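Local coordinates for putative peptide binding protein (Ruminococcus gnavus, PDB 3NOH), which is of unknown function but probably binds a peptide or other small ligand, as periplasmic-type binding proteins do, at residues P29-D32 with K33-D36; F113-S117 with D118-T122. All coordinates share one frame; numbering follows the deposited sequence. Where two conformers were deposited one is given.

Contact 1 of 2, residues P29-D32 with K33-D36; sequences PLLD and KLSD
Leu31 and Asp32 lend their carbonyls to Leu34 and Ser35 in a short 3-10 turn on the way from strand 22-27 to helix 37-47. Leu34 N donates to Leu31 O over 2.8 Å in a somewhat bent bond, 143° at the hydrogen. One residue further on, Ser35 grips Asp32 O twice: its OG lies 2.8 Å from that oxygen and its N 3.2 Å. Both donors come from the same face of the carbonyl, the backbone N from well above the plane and the hydroxyl tilted only 24° from it. A chi1 of 69° swings OG of Ser35 back over the turn, where OG and N converge on one acceptor. On the apolar flank Leu31, in one of its two deposited conformers, runs alongside Lys33, with Leu31 CD2 3.5 Å from Lys33 CG; the same methyl meets Leu34 CD1 at 3.8 Å. Beyond CG Lys33 is extended, and its NZ is hydrogen-bonded to Ser61 O. Buried Leu34 also packs on Leu60 and on Leu43 of helix 37-47, whose N-cap is Asp36. Back at the start of the loop, Pro29 O receives a CA-H...O contact from Ser35 CA at 3.5 Å.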
# COMPACT_ATOMS: atom_id res chain seq x y z
N PRO A 29 -3.16 5.87 9.23
CA PRO A 29 -4.47 6.50 9.45
C PRO A 29 -4.44 7.87 10.13
O PRO A 29 -5.47 8.57 10.24
CB PRO A 29 -5.18 5.47 10.33
CG PRO A 29 -4.10 4.86 11.13
CD PRO A 29 -2.88 4.82 10.23
N LEU A 30 -3.27 8.26 10.62
CA LEU A 30 -3.11 9.54 11.26
C LEU A 30 -2.78 10.63 10.22
O LEU A 30 -2.87 11.81 10.54
CB LEU A 30 -2.03 9.46 12.36
CG LEU A 30 -2.39 8.49 13.51
CD1 LEU A 30 -1.35 8.52 14.64
CD2 LEU A 30 -3.78 8.80 14.06
N LEU A 31 -2.45 10.23 9.00
CA LEU A 31 -2.22 11.19 7.90
C LEU A 31 -3.56 11.81 7.50
O LEU A 31 -4.51 11.09 7.15
CB LEU A 31 -1.58 10.45 6.72
CG LEU A 31 -1.27 11.15 5.39
CD1 LEU A 31 -0.05 12.03 5.49
CD2 LEU A 31 -1.10 10.11 4.29
N ASP A 32 -3.65 13.15 7.56
CA ASP A 32 -4.87 13.85 7.27
C ASP A 32 -5.57 13.33 6.04
O ASP A 32 -6.77 13.08 6.06
CB ASP A 32 -4.61 15.36 7.13
CG ASP A 32 -4.47 16.06 8.48
OD1 ASP A 32 -4.74 15.39 9.52
OD2 ASP A 32 -4.10 17.26 8.52
N LYS A 33 -4.81 13.13 4.97
CA LYS A 33 -5.42 12.72 3.72
C LYS A 33 -5.92 11.31 3.64
O LYS A 33 -6.66 10.98 2.72
CB LYS A 33 -4.50 12.99 2.57
CG LYS A 33 -3.29 12.20 2.44
CD LYS A 33 -2.61 12.74 1.22
CE LYS A 33 -1.23 12.18 1.08
NZ LYS A 33 -0.55 12.90 -0.05
N LEU A 34 -5.48 10.46 4.56
CA LEU A 34 -5.99 9.10 4.63
C LEU A 34 -6.74 8.87 5.94
O LEU A 34 -6.96 7.74 6.32
CB LEU A 34 -4.84 8.10 4.48
CG LEU A 34 -4.19 7.96 3.09
CD1 LEU A 34 -2.97 7.03 3.19
CD2 LEU A 34 -5.20 7.50 2.00
N SER A 35 -7.18 9.94 6.61
CA SER A 35 -7.78 9.82 7.93
C SER A 35 -9.26 9.46 7.93
O SER A 35 -9.80 9.16 8.98
CB SER A 35 -7.62 11.11 8.71
OG SER A 35 -8.42 12.14 8.16
N ASP A 36 -9.91 9.53 6.76
CA ASP A 36 -11.30 9.13 6.62
C ASP A 36 -11.42 7.59 6.48
O ASP A 36 -10.91 6.99 5.56
CB ASP A 36 -11.91 9.89 5.42
CG ASP A 36 -13.39 9.63 5.25
OD1 ASP A 36 -13.73 8.65 4.57
OD2 ASP A 36 -14.19 10.44 5.76

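Contact 2 of 2, residues F113-S117 with D118-T122; sequences FLSES and DLVST
Ser115 and Leu119 meet where strand 112-116 ends in a type I beta turn, Glu116 to Leu119, within an alpha/beta fold whose mixed sheet has a strand order like that of the type II periplasmic-binding fold. Starting from Ser115 CB, the first neighbour across the turn is Leu119 CD2 at 3.9 Å. A chi1 of 74° turns OG towards the Phe113 ring and the Glu116 carbonyl. There it lies in the plane of the Phe113 ring, at its edge, with Val120 CG2 4.1 Å from OG. The hydroxyl donates to Glu116 O at 2.8 Å, coming from above the carbonyl plane. On the opposite face of that carbonyl, Leu119 N closes the turn on Glu116 O at 3.1 Å, in a nearly straight bond of 163°. A valine at Ser115 would probably leave Glu116 O with the turn bond but without its second donor, and put a methyl where the hydroxyl now meets the ring edge. Further in, Phe113 and Val120 approach from opposite directions, Phe113 CE1 lying 3.7 Å from Val120 CG2 in an oblique contact; both side chains also pack on Ala105 of helix 98-107. At the outer end of the turn Glu116 and Asp118 point the same way, with carboxylate planes 20° apart and Glu116 OE1 3.8 Å from Asp118 OD1; these like charges probably repel one another. Two waters span the inner side of the bend, both donating to Ser117 O. The first accepts from Val120 N. The second joins the two carbonyls, lying 2.8 Å from Ser117 O and 2.7 Å from Val120 O.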
# COMPACT_ATOMS: atom_id res chain seq x y z
N PHE A 113 2.22 1.72 2.27
CA PHE A 113 3.23 0.84 1.75
C PHE A 113 2.69 -0.52 1.41
O PHE A 113 1.63 -0.94 1.92
CB PHE A 113 4.48 0.72 2.65
CG PHE A 113 4.28 0.01 3.97
CD1 PHE A 113 4.38 -1.36 4.04
CD2 PHE A 113 4.01 0.72 5.12
CE1 PHE A 113 4.23 -2.03 5.23
CE2 PHE A 113 3.86 0.07 6.33
CZ PHE A 113 3.95 -1.32 6.38
N LEU A 114 3.45 -1.24 0.60
CA LEU A 114 3.23 -2.65 0.32
C LEU A 114 4.43 -3.43 0.78
O LEU A 114 5.55 -3.01 0.54
CB LEU A 114 3.09 -2.86 -1.19
CG LEU A 114 1.76 -2.45 -1.80
CD1 LEU A 114 1.92 -2.26 -3.33
CD2 LEU A 114 0.67 -3.49 -1.47
N SER A 115 4.23 -4.58 1.40
CA SER A 115 5.37 -5.41 1.76
C SER A 115 4.97 -6.85 1.92
O SER A 115 3.80 -7.20 2.15
CB SER A 115 6.08 -4.92 3.05
OG SER A 115 5.31 -5.25 4.22
N GLU A 116 5.97 -7.73 1.84
CA GLU A 116 5.85 -9.07 2.38
C GLU A 116 5.36 -8.91 3.82
O GLU A 116 5.81 -7.98 4.52
CB GLU A 116 7.21 -9.80 2.38
CG GLU A 116 7.61 -10.18 0.99
CD GLU A 116 8.82 -11.13 0.88
OE1 GLU A 116 9.36 -11.59 1.91
OE2 GLU A 116 9.08 -11.52 -0.30
N SER A 117 4.48 -9.80 4.25
CA SER A 117 3.79 -9.61 5.52
C SER A 117 4.76 -9.52 6.72
O SER A 117 4.45 -8.78 7.68
CB SER A 117 2.75 -10.68 5.77
OG SER A 117 3.33 -11.97 5.85
N ASP A 118 5.91 -10.21 6.60
CA ASP A 118 6.90 -10.27 7.70
C ASP A 118 8.04 -9.26 7.58
O ASP A 118 9.00 -9.33 8.35
CB ASP A 118 7.49 -11.66 7.84
CG ASP A 118 8.20 -12.17 6.57
OD1 ASP A 118 8.05 -11.64 5.45
OD2 ASP A 118 8.88 -13.21 6.70
N LEU A 119 7.93 -8.29 6.71
CA LEU A 119 9.02 -7.35 6.57
C LEU A 119 9.08 -6.38 7.78
O LEU A 119 10.14 -6.16 8.34
CB LEU A 119 8.93 -6.53 5.31
CG LEU A 119 10.03 -5.45 5.15
CD1 LEU A 119 11.52 -6.02 5.26
CD2 LEU A 119 9.85 -4.61 3.89
N VAL A 120 7.95 -5.76 8.11
CA VAL A 120 7.86 -4.64 9.05
C VAL A 120 7.51 -5.08 10.45
O VAL A 120 6.90 -6.12 10.68
CB VAL A 120 6.83 -3.58 8.51
CG1 VAL A 120 6.47 -2.46 9.51
CG2 VAL A 120 7.26 -3.06 7.13
N SER A 121 8.02 -4.32 11.42
CA SER A 121 7.79 -4.51 12.82
C SER A 121 6.32 -4.71 13.16
O SER A 121 5.52 -3.91 12.76
CB SER A 121 8.24 -3.23 13.56
OG SER A 121 7.76 -3.22 14.89
N THR A 122 6.00 -5.73 13.94
CA THR A 122 4.63 -5.98 14.35
C THR A 122 4.07 -4.77 15.14
O THR A 122 2.92 -4.39 14.98
CB THR A 122 4.53 -7.32 15.09
OG1 THR A 122 5.43 -7.30 16.21
CG2 THR A 122 4.92 -8.48 14.12
O HOH W 1 5.28 -6.03 7.01
O HOH W 2 5.21 -8.25 10.30

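Overall arrangement
From the N terminus, the chain passes through strand 22-27 and then reaches contact 1, which shapes the loop leading into helix 37-47. Strand 61-67, helix 71-86, strand 90-96 and helix 98-107 follow before contact 2 turns the chain from strand 112-116 towards helix 122-126, and strand 129-134 completes the mixed sheet. The two contacts therefore lie in series, neither nested nor crossed, with centres 20 Å apart and no touch between them. Each is a strand-to-helix connection that ends in a capped helix start, by Asp36 in one case and Ser121 in the other. Strand 22-27 links them through the sheet: it runs antiparallel beside strand 112-116 and continues into the loop of contact 1.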